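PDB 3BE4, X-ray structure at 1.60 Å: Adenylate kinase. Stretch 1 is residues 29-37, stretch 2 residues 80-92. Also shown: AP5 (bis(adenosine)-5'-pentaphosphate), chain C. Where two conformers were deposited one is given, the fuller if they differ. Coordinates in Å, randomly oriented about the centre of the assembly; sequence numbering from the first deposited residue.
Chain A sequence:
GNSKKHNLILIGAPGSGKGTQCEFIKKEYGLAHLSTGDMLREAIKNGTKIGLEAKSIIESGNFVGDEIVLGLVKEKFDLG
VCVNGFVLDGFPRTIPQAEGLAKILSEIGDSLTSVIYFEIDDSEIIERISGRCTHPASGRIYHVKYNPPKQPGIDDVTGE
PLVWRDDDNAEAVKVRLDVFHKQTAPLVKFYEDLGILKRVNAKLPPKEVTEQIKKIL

Stretch 1, residues 29-37: YGLAHLSTG
Stretch 2, residues 80-92: GVCVNGFVLDGFP

Two neighbouring strands of a parallel sheet are joined by a staggered ladder, in which one residue donates and accepts to flank its partner, and adenylate kinase offers a compact example. Residues 32-35 and 86-89 run in the same direction, their axes 15° apart and 4.7 Å at closest approach, pairing Ala32 with Phe86, His33 with Val87 and Leu34 with Leu88 at CA-CA separations of 4.4 to 5.0 Å. Ala32 N donates to Gly85 O (3.1 Å), and Val87 N to Ala32 O (2.8 Å); two residues on, Leu34 N donates to Val87 O (2.9 Å) and Asp89 N to Leu34 O (3.0 Å, bent to 145°).

The approaches differ. Gly30 leaves its helix at phi/psi 69/36, and Leu31 (-95/156) extends into the strand. On the other side, overlapping type I turns, Gly80-Val83 and Cys82-Gly85, lead to Gly85 (109/162), where a CB would lie 2.6 Å from Leu31 CD2.

Side chains alternate across the sheet. Ala32, Leu34, Phe86 and Leu88 share one face: Leu34 (m, chi2 p) sets CB 3.7 Å from Leu88 CD2 and CD1 4.0 Å from Cys82 SG, while Ala32 CB lies 3.9 Å from Val81 CG1. His33 and Val87 (chi1 p) occupy the other face with Asp89. There His33 (chi1 t, chi2 -152°) reaches along the strand, so that NE2 donates to OD2 of Asp89 (chi1 t) at 2.7 Å, near the ring plane.

Beyond the ladder, Ser35 (chi1 t) caps the helix beginning at Thr36. One water accepts from Gly37 N (2.8 Å) and donates to Asp89 O (2.7 Å) and AP5 O2A (2.6 Å). Adenine joins both stretches: Thr36 OG1 (chi1 34°) donates to AP5 N7A (2.8 Å), and AP5 N6A to Gly90 O (3.0 Å), beside the edge of Phe91 (chi1 t), before cis Pro92.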

ATOM      1  N   TYR A  29     -11.220  -9.957  -6.265  1.00 22.37           N
ATOM      2  CA  TYR A  29     -12.123  -9.979  -5.064  1.00 19.29           C
ATOM      3  C   TYR A  29     -13.080  -8.783  -5.017  1.00 18.79           C
ATOM      4  O   TYR A  29     -13.892  -8.750  -4.083  1.00 18.86           O
ATOM      5  CB  TYR A  29     -11.338 -10.103  -3.781  1.00 17.78           C
ATOM      6  CG  TYR A  29     -10.535 -11.291  -3.745  1.00 17.72           C
ATOM      7  CD1 TYR A  29     -11.019 -12.461  -3.194  1.00 19.70           C
ATOM      8  CD2 TYR A  29      -9.216 -11.243  -4.220  1.00 25.61           C
ATOM      9  CE1 TYR A  29     -10.270 -13.663  -3.209  1.00 23.83           C
ATOM     10  CE2 TYR A  29      -8.410 -12.403  -4.244  1.00 27.89           C
ATOM     11  CZ  TYR A  29      -8.932 -13.598  -3.711  1.00 27.18           C
ATOM     12  OH  TYR A  29      -8.101 -14.695  -3.688  1.00 28.23           O
ATOM     13  N   GLY A  30     -12.920  -7.775  -5.876  1.00 20.02           N
ATOM     14  CA  GLY A  30     -13.889  -6.595  -5.954  1.00 18.70           C
ATOM     15  C   GLY A  30     -13.800  -5.714  -4.720  1.00 21.45           C
ATOM     16  O   GLY A  30     -14.803  -5.132  -4.255  1.00 21.07           O
ATOM     17  N   LEU A  31     -12.559  -5.595  -4.233  1.00 19.22           N
ATOM     18  CA  LEU A  31     -12.333  -4.759  -3.020  1.00 17.70           C
ATOM     19  C   LEU A  31     -11.910  -3.363  -3.389  1.00 19.24           C
ATOM     20  O   LEU A  31     -11.230  -3.146  -4.416  1.00 19.78           O
ATOM     21  CB  LEU A  31     -11.257  -5.395  -2.173  1.00 16.34           C
ATOM     22  CG  LEU A  31     -11.375  -6.888  -1.826  1.00 17.47           C
ATOM     23  CD1 LEU A  31     -10.285  -7.368  -0.765  1.00 18.21           C
ATOM     24  CD2 LEU A  31     -12.789  -7.182  -1.232  1.00 17.19           C
ATOM     25  N   ALA A  32     -12.160  -2.393  -2.475  1.00 16.59           N
ATOM     26  CA  ALA A  32     -11.679  -1.015  -2.749  1.00 17.38           C
ATOM     27  C   ALA A  32     -10.182  -0.988  -2.346  1.00 17.76           C
ATOM     28  O   ALA A  32      -9.913  -1.552  -1.293  1.00 19.48           O
ATOM     29  CB  ALA A  32     -12.387  -0.084  -1.794  1.00 17.31           C
ATOM     30  N   HIS A  33      -9.298  -0.465  -3.183  1.00 16.97           N
ATOM     31  CA  HIS A  33      -7.915  -0.453  -2.793  1.00 18.82           C
ATOM     32  C   HIS A  33      -7.651   0.963  -2.204  1.00 19.63           C
ATOM     33  O   HIS A  33      -7.782   1.981  -2.937  1.00 18.35           O
ATOM     34  CB  HIS A  33      -7.137  -0.619  -4.053  1.00 18.93           C
ATOM     35  CG  HIS A  33      -5.678  -0.441  -3.841  1.00 18.66           C
ATOM     36  ND1 HIS A  33      -4.868  -0.002  -4.852  1.00 21.68           N
ATOM     37  CD2 HIS A  33      -4.881  -0.672  -2.753  1.00 19.48           C
ATOM     38  CE1 HIS A  33      -3.609   0.088  -4.409  1.00 20.81           C
ATOM     39  NE2 HIS A  33      -3.589  -0.369  -3.154  1.00 17.29           N
ATOM     40  N   LEU A  34      -7.221   1.036  -0.939  1.00 17.85           N
ATOM     41  CA  LEU A  34      -6.863   2.297  -0.371  1.00 20.56           C
ATOM     42  C   LEU A  34      -5.367   2.399  -0.046  1.00 19.97           C
ATOM     43  O   LEU A  34      -4.973   1.784   0.930  1.00 18.35           O
ATOM     44  CB  LEU A  34      -7.645   2.509   0.926  1.00 21.24           C
ATOM     45  CG  LEU A  34      -9.168   2.926   0.908  1.00 27.78           C
ATOM     46  CD1 LEU A  34      -9.996   1.853   0.528  1.00 30.96           C
ATOM     47  CD2 LEU A  34      -9.663   3.319   2.328  1.00 26.60           C
ATOM     48  N   SER A  35      -4.590   2.992  -0.959  1.00 19.62           N
ATOM     49  CA  SER A  35      -3.200   3.236  -0.748  1.00 19.91           C
ATOM     50  C   SER A  35      -3.160   4.661  -0.258  1.00 18.33           C
ATOM     51  O   SER A  35      -3.425   5.537  -1.101  1.00 20.80           O
ATOM     52  CB  SER A  35      -2.441   3.039  -2.045  1.00 19.47           C
ATOM     53  OG  SER A  35      -1.171   3.675  -2.032  1.00 23.40           O
ATOM     54  N   THR A  36      -2.757   4.934   1.041  1.00 17.60           N
ATOM     55  CA  THR A  36      -2.723   6.270   1.416  1.00 18.03           C
ATOM     56  C   THR A  36      -1.543   7.038   0.698  1.00 15.68           C
ATOM     57  O   THR A  36      -1.695   8.276   0.494  1.00 17.19           O
ATOM     58  CB  THR A  36      -2.463   6.351   2.923  1.00 17.82           C
ATOM     59  OG1 THR A  36      -1.635   5.288   3.272  1.00 16.76           O
ATOM     60  CG2 THR A  36      -3.806   6.152   3.677  1.00 23.61           C
ATOM     61  N   GLY A  37      -0.558   6.339   0.191  1.00 15.11           N
ATOM     62  CA  GLY A  37       0.508   7.049  -0.612  1.00 16.33           C
ATOM     63  C   GLY A  37      -0.121   7.485  -1.963  1.00 16.34           C
ATOM     64  O   GLY A  37       0.065   8.654  -2.347  1.00 21.56           O
ATOM     65  N   GLY A  80     -19.010   5.441   1.929  1.00 19.90           N
ATOM     66  CA  GLY A  80     -19.518   4.046   1.536  1.00 19.11           C
ATOM     67  C   GLY A  80     -18.595   3.292   0.628  1.00 19.66           C
ATOM     68  O   GLY A  80     -18.985   2.233   0.092  1.00 21.72           O
ATOM     69  N   VAL A  81     -17.393   3.818   0.364  1.00 17.62           N
ATOM     70  CA  VAL A  81     -16.416   3.189  -0.586  1.00 17.82           C
ATOM     71  C   VAL A  81     -16.012   1.774  -0.132  1.00 17.87           C
ATOM     72  O   VAL A  81     -15.616   0.954  -0.991  1.00 19.88           O
ATOM     73  CB  VAL A  81     -15.177   4.147  -0.737  1.00 18.51           C
ATOM     74  CG1 VAL A  81     -14.023   3.486  -1.527  1.00 24.80           C
ATOM     75  CG2 VAL A  81     -15.609   5.446  -1.410  1.00 21.71           C
ATOM     76  N   CYS A  82     -16.185   1.471   1.158  1.00 17.94           N
ATOM     77  CA  CYS A  82     -15.528   0.265   1.707  1.00 18.78           C
ATOM     78  C   CYS A  82     -16.502  -0.814   2.072  1.00 17.08           C
ATOM     79  O   CYS A  82     -16.172  -1.870   2.605  1.00 18.71           O
ATOM     80  CB  CYS A  82     -14.786   0.577   3.008  1.00 19.73           C
ATOM     81  SG  CYS A  82     -13.447   1.731   2.578  1.00 22.01           S
ATOM     82  N   VAL A  83     -17.818  -0.555   1.888  1.00 18.33           N
ATOM     83  CA  VAL A  83     -18.857  -1.521   2.304  0.50 18.67           C
ATOM     84  C   VAL A  83     -18.765  -2.882   1.632  1.00 17.95           C
ATOM     85  O   VAL A  83     -19.125  -3.930   2.248  1.00 21.23           O
ATOM     86  CB  VAL A  83     -20.304  -0.910   2.234  0.50 18.11           C
ATOM     87  CG1 VAL A  83     -20.334   0.547   2.832  0.50 18.55           C
ATOM     88  CG2 VAL A  83     -20.972  -1.085   0.769  0.50 14.83           C
ATOM     89  N   ASN A  84     -18.247  -2.880   0.419  1.00 17.12           N
ATOM     90  CA  ASN A  84     -18.024  -4.124  -0.308  1.00 17.68           C
ATOM     91  C   ASN A  84     -16.630  -4.778  -0.073  1.00 18.24           C
ATOM     92  O   ASN A  84     -16.240  -5.682  -0.746  1.00 18.66           O
ATOM     93  CB  ASN A  84     -18.346  -3.973  -1.786  1.00 15.71           C
ATOM     94  CG  ASN A  84     -19.864  -4.034  -2.076  1.00 21.11           C
ATOM     95  OD1 ASN A  84     -20.640  -4.526  -1.279  1.00 23.06           O
ATOM     96  ND2 ASN A  84     -20.226  -3.543  -3.226  1.00 19.23           N
ATOM     97  N   GLY A  85     -15.914  -4.301   0.938  1.00 17.76           N
ATOM     98  CA  GLY A  85     -14.619  -4.886   1.244  1.00 17.29           C
ATOM     99  C   GLY A  85     -13.526  -3.862   0.838  1.00 17.32           C
ATOM    100  O   GLY A  85     -13.734  -2.933   0.085  1.00 16.38           O
ATOM    101  N   PHE A  86     -12.351  -4.129   1.406  1.00 16.97           N
ATOM    102  CA  PHE A  86     -11.279  -3.153   1.077  1.00 15.11           C
ATOM    103  C   PHE A  86      -9.962  -3.867   1.353  1.00 14.76           C
ATOM    104  O   PHE A  86      -9.860  -4.859   2.052  1.00 15.59           O
ATOM    105  CB  PHE A  86     -11.371  -1.953   2.076  1.00 15.41           C
ATOM    106  CG  PHE A  86     -11.338  -2.289   3.556  1.00 16.12           C
ATOM    107  CD1 PHE A  86     -10.126  -2.467   4.201  1.00 16.79           C
ATOM    108  CD2 PHE A  86     -12.549  -2.259   4.336  1.00 19.87           C
ATOM    109  CE1 PHE A  86     -10.062  -2.746   5.580  1.00 17.30           C
ATOM    110  CE2 PHE A  86     -12.502  -2.490   5.706  1.00 18.69           C
ATOM    111  CZ  PHE A  86     -11.248  -2.746   6.354  1.00 19.60           C
ATOM    112  N   VAL A  87      -8.949  -3.300   0.643  1.00 13.93           N
ATOM    113  CA  VAL A  87      -7.570  -3.661   0.960  1.00 15.01           C
ATOM    114  C   VAL A  87      -6.765  -2.365   1.196  1.00 14.47           C
ATOM    115  O   VAL A  87      -6.723  -1.488   0.347  1.00 17.00           O
ATOM    116  CB  VAL A  87      -6.906  -4.552  -0.137  1.00 17.05           C
ATOM    117  CG1 VAL A  87      -7.022  -3.980  -1.584  1.00 15.52           C
ATOM    118  CG2 VAL A  87      -5.461  -4.828   0.264  1.00 17.43           C
ATOM    119  N   LEU A  88      -6.308  -2.253   2.433  1.00 16.01           N
ATOM    120  CA  LEU A  88      -5.484  -1.050   2.899  1.00 14.66           C
ATOM    121  C   LEU A  88      -4.022  -1.376   2.683  1.00 15.04           C
ATOM    122  O   LEU A  88      -3.571  -2.455   2.949  1.00 18.20           O
ATOM    123  CB  LEU A  88      -5.755  -0.796   4.395  1.00 16.96           C
ATOM    124  CG  LEU A  88      -7.190  -0.594   4.736  1.00 21.72           C
ATOM    125  CD1 LEU A  88      -7.356  -0.315   6.271  1.00 20.90           C
ATOM    126  CD2 LEU A  88      -7.916   0.348   3.947  1.00 27.01           C
ATOM    127  N   ASP A  89      -3.286  -0.380   2.070  1.00 14.70           N
ATOM    128  CA  ASP A  89      -1.966  -0.677   1.541  1.00 14.87           C
ATOM    129  C   ASP A  89      -1.152   0.594   2.008  1.00 15.05           C
ATOM    130  O   ASP A  89      -1.303   1.734   1.571  1.00 16.34           O
ATOM    131  CB  ASP A  89      -2.188  -0.663  -0.014  1.00 16.45           C
ATOM    132  CG  ASP A  89      -0.904  -0.448  -0.811  1.00 22.79           C
ATOM    133  OD1 ASP A  89       0.238  -0.307  -0.206  1.00 16.55           O
ATOM    134  OD2 ASP A  89      -1.072  -0.409  -2.090  1.00 21.07           O
ATOM    135  N   GLY A  90      -0.268   0.231   2.941  1.00 18.15           N
ATOM    136  CA  GLY A  90       0.531   1.382   3.489  1.00 19.29           C
ATOM    137  C   GLY A  90      -0.190   2.092   4.607  1.00 18.95           C
ATOM    138  O   GLY A  90       0.123   3.241   4.872  1.00 16.99           O
ATOM    139  N   PHE A  91      -1.320   1.560   5.031  1.00 17.95           N
ATOM    140  CA  PHE A  91      -2.088   2.159   6.174  1.00 16.28           C
ATOM    141  C   PHE A  91      -2.732   0.973   6.801  1.00 18.86           C
ATOM    142  O   PHE A  91      -3.302   0.143   6.096  1.00 17.23           O
ATOM    143  CB  PHE A  91      -3.197   3.134   5.653  1.00 16.42           C
ATOM    144  CG  PHE A  91      -4.064   3.624   6.745  1.00 16.86           C
ATOM    145  CD1 PHE A  91      -3.780   4.836   7.399  1.00 18.85           C
ATOM    146  CD2 PHE A  91      -5.090   2.829   7.201  1.00 20.55           C
ATOM    147  CE1 PHE A  91      -4.599   5.228   8.513  1.00 17.85           C
ATOM    148  CE2 PHE A  91      -5.906   3.269   8.288  1.00 20.86           C
ATOM    149  CZ  PHE A  91      -5.628   4.420   8.953  1.00 21.01           C
ATOM    150  N   PRO A  92      -2.778   0.935   8.089  1.00 18.92           N
ATOM    151  CA  PRO A  92      -1.996   1.848   8.999  1.00 17.94           C
ATOM    152  C   PRO A  92      -0.501   1.672   8.930  1.00 20.77           C
ATOM    153  O   PRO A  92      -0.061   0.593   8.609  1.00 21.44           O
ATOM    154  CB  PRO A  92      -2.444   1.353  10.449  1.00 19.70           C
ATOM    155  CG  PRO A  92      -2.912   0.012  10.218  1.00 23.92           C
ATOM    156  CD  PRO A  92      -3.546  -0.072   8.825  1.00 21.69           C
TER
HETATM  157  PA  AP5 C 219       3.534   4.826  -0.697  1.00 15.11           P
HETATM  158  O1A AP5 C 219       3.108   5.296  -2.098  1.00 18.13           O
HETATM  159  O2A AP5 C 219       2.752   3.804  -0.016  1.00 15.16           O
HETATM  160  O3A AP5 C 219       5.071   4.383  -0.749  1.00 16.83           O
HETATM  161  PB  AP5 C 219       5.888   3.338   0.126  1.00 16.08           P
HETATM  162  O1B AP5 C 219       5.308   3.191   1.449  1.00 16.45           O
HETATM  163  O2B AP5 C 219       7.369   3.697  -0.049  1.00 19.85           O
HETATM  164  O3B AP5 C 219       5.554   1.943  -0.750  1.00 13.84           O
HETATM  165  PG  AP5 C 219       5.593   1.711  -2.298  1.00 14.71           P
HETATM  166  O1G AP5 C 219       6.899   2.217  -2.805  1.00 18.39           O
HETATM  167  O2G AP5 C 219       4.330   2.243  -2.840  1.00 14.71           O
HETATM  168  O3G AP5 C 219       5.620   0.132  -2.223  1.00 14.83           O
HETATM  169  PD  AP5 C 219       4.599  -1.055  -2.683  1.00 13.66           P
HETATM  170  O1D AP5 C 219       3.361  -0.431  -3.165  1.00 13.80           O
HETATM  171  O2D AP5 C 219       4.607  -2.023  -1.574  1.00 14.57           O
HETATM  172  O3D AP5 C 219       5.426  -1.751  -3.862  1.00 13.36           O
HETATM  173  PE  AP5 C 219       5.101  -1.750  -5.422  1.00 13.64           P
HETATM  174  O1E AP5 C 219       5.033  -0.391  -5.880  1.00 13.89           O
HETATM  175  O2E AP5 C 219       3.941  -2.671  -5.746  1.00 15.96           O
HETATM  176  O5F AP5 C 219       3.617   6.037   0.341  1.00 14.64           O
HETATM  177  C5F AP5 C 219       4.224   7.208  -0.228  1.00 16.38           C
HETATM  178  C4F AP5 C 219       4.630   8.058   1.047  1.00 15.09           C
HETATM  179  O4F AP5 C 219       3.465   8.727   1.470  1.00 15.00           O
HETATM  180  C3F AP5 C 219       5.155   7.360   2.244  1.00 17.91           C
HETATM  181  O3F AP5 C 219       6.537   7.096   2.138  1.00 18.02           O
HETATM  182  C2F AP5 C 219       4.852   8.471   3.270  1.00 17.65           C
HETATM  183  O2F AP5 C 219       5.724   9.648   3.052  1.00 21.54           O
HETATM  184  C1F AP5 C 219       3.442   8.896   2.904  1.00 15.62           C
HETATM  185  N9A AP5 C 219       2.474   8.034   3.528  1.00 15.05           N
HETATM  186  C8A AP5 C 219       1.674   7.105   2.806  1.00 10.84           C
HETATM  187  N7A AP5 C 219       0.865   6.465   3.634  1.00 14.41           N
HETATM  188  C5A AP5 C 219       1.083   7.002   4.919  1.00 16.28           C
HETATM  189  C6A AP5 C 219       0.473   6.748   6.132  1.00 16.56           C
HETATM  190  N6A AP5 C 219      -0.396   5.779   6.443  1.00 15.28           N
HETATM  191  N1A AP5 C 219       0.987   7.519   7.205  1.00 16.27           N
HETATM  192  C2A AP5 C 219       1.875   8.457   6.956  1.00 16.18           C
HETATM  193  N3A AP5 C 219       2.490   8.747   5.789  1.00 16.14           N
HETATM  194  C4A AP5 C 219       1.992   8.009   4.694  1.00 15.62           C
HETATM  195  O5J AP5 C 219       6.359  -2.520  -5.961  1.00 13.78           O
HETATM  196  C5J AP5 C 219       7.709  -1.841  -5.978  1.00 13.71           C
HETATM  197  C4J AP5 C 219       8.422  -2.419  -7.219  1.00 14.30           C
HETATM  198  O4J AP5 C 219       8.667  -3.837  -7.171  1.00 11.67           O
HETATM  199  C3J AP5 C 219       7.703  -2.053  -8.520  1.00 14.21           C
HETATM  200  O3J AP5 C 219       8.661  -1.761  -9.515  1.00 14.53           O
HETATM  201  C2J AP5 C 219       7.113  -3.399  -8.800  1.00 12.96           C
HETATM  202  O2J AP5 C 219       6.921  -3.592 -10.195  1.00 15.46           O
HETATM  203  C1J AP5 C 219       8.063  -4.453  -8.432  1.00 13.73           C
HETATM  204  N9B AP5 C 219       7.599  -5.722  -7.963  1.00 12.49           N
HETATM  205  C8B AP5 C 219       6.413  -5.981  -7.277  1.00 13.75           C
HETATM  206  N7B AP5 C 219       6.394  -7.289  -6.960  1.00 16.98           N
HETATM  207  C5B AP5 C 219       7.542  -7.872  -7.439  1.00 16.20           C
HETATM  208  C6B AP5 C 219       8.144  -9.157  -7.261  1.00 15.01           C
HETATM  209  N6B AP5 C 219       7.483 -10.111  -6.605  1.00 18.38           N
HETATM  210  N1B AP5 C 219       9.356  -9.382  -7.842  1.00 15.05           N
HETATM  211  C2B AP5 C 219      10.049  -8.328  -8.455  1.00 14.54           C
HETATM  212  N3B AP5 C 219       9.567  -7.054  -8.574  1.00 13.59           N
HETATM  213  C4B AP5 C 219       8.346  -6.790  -7.979  1.00 13.91           C
HETATM  214  O   HOH W   1       0.338   3.844   1.035  1.00 22.21           O